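Local coordinates for protein BB0689 (Borrelia burgdorferi, PDB 4D53) that is an outer surface lipoprotein that belongs to the bacterial CAP superfamily and is of uncertain biochemical function, at residues D35-V41 / L130-R134; T63-R67 / L77-I81. The contacts are given in a common frame with arbitrary orientation. Residue numbers count along the deposited sequence, not the author numbering.

In the fold
Contact 1 (35-41 with 130-134) and contact 2 (63-67 with 77-81) lie with their centres about 9 Å apart, each setting the start of a helix on the same mixed sheet. Helices 36-52 and 64-69 are consecutive in the chain, and the strands they reach, 125-134 and 75-84, are antiparallel neighbours. In sequence, both segments of contact 2 fall between the two segments of contact 1. The contacts touch directly: F131 N lies 2.8 Å from R79 O, F131 O lies 2.7 Å from T78 OG1, and V41 CG1 packs 3.7 Å from R67 O. Contact 1 is buried and contact 2 lies nearer the surface, both joining helices to the sheet of the CAP domain.

Contact 1. Residues D35-V41 / L130-R134; sequences DDTLEKV and LFGKR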
ATOM      1  N   ASP A  35      -5.046   7.577  -5.856  1.00 24.40           N
ATOM      2  CA  ASP A  35      -6.502   7.517  -5.775  1.00 27.11           C
ATOM      3  C   ASP A  35      -6.949   7.654  -4.316  1.00 30.23           C
ATOM      4  O   ASP A  35      -6.460   6.898  -3.416  1.00 23.07           O
ATOM      5  CB  ASP A  35      -6.984   6.202  -6.345  1.00 30.87           C
ATOM      6  CG  ASP A  35      -8.507   6.060  -6.293  1.00 36.37           C
ATOM      7  OD1 ASP A  35      -9.142   6.533  -7.232  1.00 35.89           O
ATOM      8  OD2 ASP A  35      -9.069   5.456  -5.337  1.00 32.12           O
ATOM      9  N   ASP A  36      -7.857   8.603  -4.045  1.00 27.77           N
ATOM     10  CA  ASP A  36      -8.376   8.809  -2.699  1.00 30.50           C
ATOM     11  C   ASP A  36      -9.030   7.625  -2.066  1.00 23.34           C
ATOM     12  O   ASP A  36      -8.909   7.443  -0.849  1.00 29.33           O
ATOM     13  CB  ASP A  36      -9.435   9.952  -2.685  1.00 35.35           C
ATOM     14  CG  ASP A  36      -8.851  11.291  -3.017  1.00 43.13           C
ATOM     15  OD1 ASP A  36      -7.671  11.531  -2.734  1.00 48.39           O
ATOM     16  OD2 ASP A  36      -9.602  12.124  -3.574  1.00 48.19           O
ATOM     17  N   THR A  37      -9.804   6.864  -2.785  1.00 26.31           N
ATOM     18  CA  THR A  37     -10.422   5.707  -2.192  1.00 29.18           C
ATOM     19  C   THR A  37      -9.374   4.683  -1.751  1.00 29.29           C
ATOM     20  O   THR A  37      -9.516   4.082  -0.681  1.00 25.17           O
ATOM     21  CB  THR A  37     -11.433   5.067  -3.122  1.00 33.09           C
ATOM     22  OG1 THR A  37     -12.422   6.041  -3.431  1.00 37.00           O
ATOM     23  CG2 THR A  37     -12.148   3.936  -2.546  1.00 32.26           C
ATOM     24  N   LEU A  38      -8.387   4.415  -2.607  1.00 25.27           N
ATOM     25  CA  LEU A  38      -7.321   3.442  -2.240  1.00 23.61           C
ATOM     26  C   LEU A  38      -6.566   3.977  -1.039  1.00 21.14           C
ATOM     27  O   LEU A  38      -6.224   3.196  -0.150  1.00 21.18           O
ATOM     28  CB  LEU A  38      -6.363   3.140  -3.391  1.00 22.21           C
ATOM     29  CG  LEU A  38      -6.990   2.393  -4.564  1.00 23.50           C
ATOM     30  CD1 LEU A  38      -5.913   2.076  -5.607  1.00 23.10           C
ATOM     31  CD2 LEU A  38      -7.692   1.117  -4.160  1.00 24.12           C
ATOM     32  N   GLU A  39      -6.280   5.272  -0.980  1.00 20.31           N
ATOM     33  CA  GLU A  39      -5.583   5.817   0.173  1.00 21.80           C
ATOM     34  C   GLU A  39      -6.389   5.621   1.486  1.00 27.15           C
ATOM     35  O   GLU A  39      -5.823   5.304   2.531  1.00 21.24           O
ATOM     36  CB  GLU A  39      -5.256   7.300   0.011  1.00 25.74           C
ATOM     37  CG  GLU A  39      -4.051   7.542  -0.899  1.00 26.12           C
ATOM     38  CD  GLU A  39      -3.508   8.931  -0.808  1.00 27.42           C
ATOM     39  OE1 GLU A  39      -4.336   9.834  -0.660  1.00 27.88           O
ATOM     40  OE2 GLU A  39      -2.302   9.183  -0.955  1.00 23.61           O
ATOM     41  N   LYS A  40      -7.708   5.780   1.388  1.00 26.28           N
ATOM     42  CA  LYS A  40      -8.580   5.639   2.581  1.00 28.66           C
ATOM     43  C   LYS A  40      -8.618   4.164   3.035  1.00 22.45           C
ATOM     44  O   LYS A  40      -8.470   3.889   4.222  1.00 23.55           O
ATOM     45  CB  LYS A  40      -9.999   6.120   2.274  1.00 31.44           C
ATOM     46  CG  LYS A  40     -10.969   6.066   3.469  1.00 34.79           C
ATOM     47  CD  LYS A  40     -12.455   5.967   3.141  1.00 46.01           C
ATOM     48  CE  LYS A  40     -12.905   7.013   2.143  1.00 51.94           C
ATOM     49  NZ  LYS A  40     -14.273   6.664   1.626  1.00 63.58           N
ATOM     50  N   VAL A  41      -8.758   3.246   2.108  1.00 22.17           N
ATOM     51  CA  VAL A  41      -8.792   1.802   2.424  1.00 23.34           C
ATOM     52  C   VAL A  41      -7.442   1.380   3.048  1.00 22.63           C
ATOM     53  O   VAL A  41      -7.443   0.645   4.022  1.00 21.89           O
ATOM     54  CB  VAL A  41      -9.144   0.971   1.176  1.00 27.10           C
ATOM     55  CG1 VAL A  41      -9.122  -0.524   1.437  1.00 29.69           C
ATOM     56  CG2 VAL A  41     -10.551   1.360   0.662  1.00 31.30           C
ATOM     57  N   LEU A 130      -1.852  -0.204  -2.045  1.00 17.88           N
ATOM     58  CA  LEU A 130      -2.847  -0.815  -2.868  1.00 18.83           C
ATOM     59  C   LEU A 130      -2.748  -0.293  -4.322  1.00 19.89           C
ATOM     60  O   LEU A 130      -2.435   0.865  -4.539  1.00 19.17           O
ATOM     61  CB  LEU A 130      -4.255  -0.450  -2.366  1.00 22.27           C
ATOM     62  CG  LEU A 130      -4.564  -0.826  -0.884  1.00 24.42           C
ATOM     63  CD1 LEU A 130      -5.966  -0.374  -0.351  1.00 24.69           C
ATOM     64  CD2 LEU A 130      -4.463  -2.323  -0.733  1.00 26.61           C
ATOM     65  N   PHE A 131      -3.070  -1.196  -5.226  1.00 20.05           N
ATOM     66  CA  PHE A 131      -3.111  -0.946  -6.648  1.00 21.37           C
ATOM     67  C   PHE A 131      -4.470  -1.389  -7.146  1.00 23.03           C
ATOM     68  O   PHE A 131      -5.051  -2.423  -6.687  1.00 24.74           O
ATOM     69  CB  PHE A 131      -2.028  -1.743  -7.418  1.00 20.52           C
ATOM     70  CG  PHE A 131      -0.620  -1.503  -6.959  1.00 19.98           C
ATOM     71  CD1 PHE A 131      -0.148  -2.118  -5.825  1.00 22.09           C
ATOM     72  CD2 PHE A 131       0.223  -0.690  -7.651  1.00 21.85           C
ATOM     73  CE1 PHE A 131       1.122  -1.857  -5.364  1.00 21.25           C
ATOM     74  CE2 PHE A 131       1.510  -0.460  -7.250  1.00 25.53           C
ATOM     75  CZ  PHE A 131       1.973  -1.018  -6.063  1.00 22.60           C
ATOM     76  N   GLY A 132      -5.030  -0.619  -8.110  1.00 27.41           N
ATOM     77  CA  GLY A 132      -6.350  -0.970  -8.591  1.00 24.91           C
ATOM     78  C   GLY A 132      -6.696  -0.465 -10.007  1.00 25.48           C
ATOM     79  O   GLY A 132      -6.089   0.451 -10.506  1.00 22.22           O
ATOM     80  N   LYS A 133      -7.696  -1.097 -10.587  1.00 28.55           N
ATOM     81  CA  LYS A 133      -8.258  -0.663 -11.913  1.00 33.13           C
ATOM     82  C   LYS A 133      -9.755  -0.646 -11.724  1.00 30.31           C
ATOM     83  O   LYS A 133     -10.280  -1.638 -11.239  1.00 30.72           O
ATOM     84  CB  LYS A 133      -7.854  -1.714 -12.939  1.00 34.93           C
ATOM     85  CG  LYS A 133      -8.338  -1.576 -14.374  1.00 40.02           C
ATOM     86  CD  LYS A 133      -8.023  -0.235 -14.958  1.00 41.33           C
ATOM     87  CE  LYS A 133      -8.732  -0.096 -16.311  1.00 50.09           C
ATOM     88  NZ  LYS A 133      -8.912   1.339 -16.620  1.00 54.50           N
ATOM     89  N   ARG A 134     -10.426   0.455 -12.052  1.00 32.65           N
ATOM     90  CA  ARG A 134     -11.902   0.500 -12.124  1.00 40.08           C
ATOM     91  C   ARG A 134     -12.507  -0.012 -13.417  1.00 48.18           C
ATOM     92  O   ARG A 134     -11.907   0.168 -14.464  1.00 45.73           O
ATOM     93  CB  ARG A 134     -12.414   1.922 -11.982  1.00 40.25           C
ATOM     94  CG  ARG A 134     -12.456   2.395 -10.555  1.00 41.36           C
ATOM     95  CD  ARG A 134     -13.017   3.797 -10.421  1.00 43.96           C
ATOM     96  NE  ARG A 134     -13.004   4.242  -9.022  1.00 40.15           N
ATOM     97  CZ  ARG A 134     -11.991   4.845  -8.447  1.00 41.39           C
ATOM     98  NH1 ARG A 134     -10.913   5.134  -9.146  1.00 44.76           N
ATOM     99  NH2 ARG A 134     -12.053   5.199  -7.169  1.00 48.35           N
TER
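L38 lays its side chain over the backbone of segment 130-134, the end of strand 125-134, with CD1 3.8 Å from G132 N and 4.1 Å from F131 C, while its CD2 lies 4.2 Å from L130 CB. A CB at G132 would sit only 3.5 Å from L38 CD1, so the glycine eases the close approach. One helical turn on, V41 CG1 meets L130 CD1 at 3.6 Å. The segment axes approach to 8.7 Å at 144°, so helix and strand run roughly antiparallel. At the polar end, D35 is the helix N-cap: its OD2 accepts from L38 N at 3.0 Å, while its OD1 receives R134 NH1 at 3.0 Å and R134 NH2 at 3.2 Å in a salt bridge. One carboxylate thus caps the helix and binds the strand end. R134 NE is also engaged by D72. This helix-on-sheet packing belongs to the CAP-domain core, where F75 of strand 75-84 and I68 of helix 64-69 also touch L38.

Contact 2. Residues T63-R67 / L77-I81; sequences TPMQR and LTREI
Build P64-R67 as a first helical turn (phi/psi near -60/-45), R67 N bonded to T63 O at 2.9 Å; N-cap T63 makes no side-chain capping bond. Segment 77-81 is a beta strand (phi -123 to -150°, psi 133 to 156°) with the CB atoms of T78 and E80 toward the helix and that of R79 away. CA atoms pair M65 with T78 at 6.1 Å and P64 with E80 at 6.5 Å. T78 (chi1 t) sets CG2 3.7 Å from M65 CA, its OG1 hydrogen-bonded to F131 O. M65 (chi1 t) brings SD 4.3 Å from L77 N; P64 CG lies 3.7 Å from E80 OE1. R67 (m, t, m, chi4 -87°) and E80 (chi1, chi2 t) form a direct salt bridge, NH2 to OE2 at 3.0 Å. In parallel, a water accepts from R67 NE at 2.9 Å and donates to E80 OE2 at 2.6 Å. E80 OE1 is hydrogen-bonded to H57 ND1; R67 NH2 also donates to H57 O, and R67 NH1 is hydrogen-bonded to T62 OG1. The E80-H57 pair is consistent with the His/Glu cavity of CAP proteins. Helix 64-69 thus packs on outermost strand 75-84, beside strand 125-134; Y45 of helix 36-52 makes a cation-pi contact with R67 and touches E80.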
ATOM      1  N   THR A  63     -10.661  -9.725   2.366  1.00 31.08           N
ATOM      2  CA  THR A  63      -9.628  -9.751   1.364  1.00 31.92           C
ATOM      3  C   THR A  63      -9.377  -8.297   0.860  1.00 27.67           C
ATOM      4  O   THR A  63     -10.200  -7.410   1.052  1.00 30.45           O
ATOM      5  CB  THR A  63     -10.116 -10.609   0.208  1.00 34.92           C
ATOM      6  OG1 THR A  63      -9.085 -10.734  -0.730  1.00 50.32           O
ATOM      7  CG2 THR A  63     -11.187  -9.932  -0.498  1.00 31.29           C
ATOM      8  N   PRO A  64      -8.232  -8.036   0.200  1.00 28.01           N
ATOM      9  CA  PRO A  64      -8.024  -6.668  -0.333  1.00 29.76           C
ATOM     10  C   PRO A  64      -9.150  -6.179  -1.210  1.00 28.19           C
ATOM     11  O   PRO A  64      -9.612  -5.033  -1.025  1.00 26.55           O
ATOM     12  CB  PRO A  64      -6.747  -6.819  -1.153  1.00 31.54           C
ATOM     13  CG  PRO A  64      -6.024  -7.922  -0.472  1.00 31.99           C
ATOM     14  CD  PRO A  64      -7.062  -8.886  -0.026  1.00 30.26           C
ATOM     15  N   MET A  65      -9.597  -7.003  -2.161  1.00 28.22           N
ATOM     16  CA  MET A  65     -10.761  -6.572  -3.040  1.00 32.84           C
ATOM     17  C   MET A  65     -12.009  -6.206  -2.252  1.00 31.37           C
ATOM     18  O   MET A  65     -12.645  -5.182  -2.486  1.00 35.46           O
ATOM     19  CB  MET A  65     -11.125  -7.640  -4.089  1.00 40.26           C
ATOM     20  CG  MET A  65     -12.162  -7.153  -5.116  1.00 50.71           C
ATOM     21  SD  MET A  65     -11.421  -6.765  -6.721  1.00 70.04           S
ATOM     22  CE  MET A  65     -10.816  -8.377  -7.232  1.00 64.09           C
ATOM     23  N   GLN A  66     -12.336  -7.042  -1.262  1.00 31.58           N
ATOM     24  CA  GLN A  66     -13.491  -6.829  -0.423  1.00 33.01           C
ATOM     25  C   GLN A  66     -13.347  -5.570   0.386  1.00 29.75           C
ATOM     26  O   GLN A  66     -14.290  -4.830   0.568  1.00 29.83           O
ATOM     27  CB  GLN A  66     -13.564  -8.065   0.454  1.00 40.72           C
ATOM     28  CG  GLN A  66     -14.669  -8.304   1.416  1.00 51.45           C
ATOM     29  CD  GLN A  66     -14.620  -9.768   1.932  1.00 63.96           C
ATOM     30  OE1 GLN A  66     -14.052 -10.690   1.280  1.00 54.94           O
ATOM     31  NE2 GLN A  66     -15.220  -9.983   3.111  1.00 68.45           N
ATOM     32  N   ARG A  67     -12.133  -5.278   0.887  1.00 26.72           N
ATOM     33  CA  ARG A  67     -11.929  -4.080   1.645  1.00 27.39           C
ATOM     34  C   ARG A  67     -12.123  -2.840   0.755  1.00 26.70           C
ATOM     35  O   ARG A  67     -12.621  -1.837   1.207  1.00 28.93           O
ATOM     36  CB  ARG A  67     -10.523  -4.045   2.282  1.00 27.50           C
ATOM     37  CG  ARG A  67     -10.467  -4.991   3.451  1.00 26.04           C
ATOM     38  CD  ARG A  67      -9.233  -4.893   4.302  1.00 24.88           C
ATOM     39  NE  ARG A  67      -8.037  -5.248   3.581  1.00 23.01           N
ATOM     40  CZ  ARG A  67      -7.559  -6.499   3.453  1.00 23.80           C
ATOM     41  NH1 ARG A  67      -8.171  -7.553   3.956  1.00 25.39           N
ATOM     42  NH2 ARG A  67      -6.454  -6.725   2.776  1.00 22.82           N
ATOM     43  N   LEU A  77     -10.095  -5.042 -10.407  1.00 41.85           N
ATOM     44  CA  LEU A  77      -8.818  -5.732 -10.298  1.00 38.69           C
ATOM     45  C   LEU A  77      -8.008  -5.001  -9.262  1.00 45.54           C
ATOM     46  O   LEU A  77      -7.929  -3.790  -9.352  1.00 38.87           O
ATOM     47  CB  LEU A  77      -8.090  -5.642 -11.588  1.00 47.83           C
ATOM     48  CG  LEU A  77      -7.140  -6.805 -11.779  1.00 51.89           C
ATOM     49  CD1 LEU A  77      -7.183  -7.162 -13.285  1.00 49.25           C
ATOM     50  CD2 LEU A  77      -5.779  -6.407 -11.218  1.00 52.33           C
ATOM     51  N   THR A  78      -7.384  -5.736  -8.323  1.00 38.00           N
ATOM     52  CA  THR A  78      -6.605  -5.087  -7.265  1.00 38.81           C
ATOM     53  C   THR A  78      -5.392  -5.895  -6.774  1.00 37.30           C
ATOM     54  O   THR A  78      -5.382  -7.142  -6.906  1.00 35.98           O
ATOM     55  CB  THR A  78      -7.507  -4.792  -6.093  1.00 43.42           C
ATOM     56  OG1 THR A  78      -6.804  -3.902  -5.210  1.00 58.80           O
ATOM     57  CG2 THR A  78      -7.879  -6.095  -5.369  1.00 41.99           C
ATOM     58  N   ARG A  79      -4.361  -5.197  -6.248  1.00 30.17           N
ATOM     59  CA  ARG A  79      -3.229  -5.867  -5.548  1.00 28.75           C
ATOM     60  C   ARG A  79      -2.895  -5.102  -4.284  1.00 25.34           C
ATOM     61  O   ARG A  79      -3.101  -3.871  -4.246  1.00 22.24           O
ATOM     62  CB  ARG A  79      -1.976  -5.850  -6.340  1.00 31.48           C
ATOM     63  CG  ARG A  79      -2.144  -6.632  -7.631  1.00 40.65           C
ATOM     64  CD  ARG A  79      -1.250  -6.044  -8.642  1.00 39.60           C
ATOM     65  NE  ARG A  79      -1.427  -6.687  -9.948  1.00 47.36           N
ATOM     66  CZ  ARG A  79      -0.992  -7.898 -10.215  1.00 42.35           C
ATOM     67  NH1 ARG A  79      -0.395  -8.607  -9.265  1.00 39.47           N
ATOM     68  NH2 ARG A  79      -1.087  -8.381 -11.443  1.00 41.49           N
ATOM     69  N   GLU A  80      -2.278  -5.811  -3.339  1.00 21.21           N
ATOM     70  CA  GLU A  80      -1.927  -5.222  -2.030  1.00 20.65           C
ATOM     71  C   GLU A  80      -0.542  -5.666  -1.657  1.00 20.36           C
ATOM     72  O   GLU A  80      -0.235  -6.892  -1.753  1.00 20.97           O
ATOM     73  CB  GLU A  80      -2.910  -5.697  -0.980  1.00 20.90           C
ATOM     74  CG  GLU A  80      -2.514  -5.242   0.435  1.00 21.40           C
ATOM     75  CD  GLU A  80      -3.574  -5.648   1.461  1.00 24.93           C
ATOM     76  OE1 GLU A  80      -3.517  -6.809   1.971  1.00 23.89           O
ATOM     77  OE2 GLU A  80      -4.444  -4.784   1.759  1.00 24.77           O
ATOM     78  N   ILE A  81       0.313  -4.737  -1.222  1.00 18.33           N
ATOM     79  CA  ILE A  81       1.580  -5.074  -0.624  1.00 17.25           C
ATOM     80  C   ILE A  81       1.685  -4.456   0.779  1.00 19.77           C
ATOM     81  O   ILE A  81       1.262  -3.302   0.957  1.00 20.29           O
ATOM     82  CB  ILE A  81       2.803  -4.671  -1.500  1.00 19.21           C
ATOM     83  CG1 ILE A  81       2.795  -3.204  -1.835  1.00 18.04           C
ATOM     84  CG2 ILE A  81       2.795  -5.453  -2.886  1.00 20.51           C
ATOM     85  CD1 ILE A  81       3.956  -2.612  -2.652  1.00 19.47           C
TER
HETATM   86  O   HOH W   1      -6.506  -3.209   2.225  1.00 26.81           O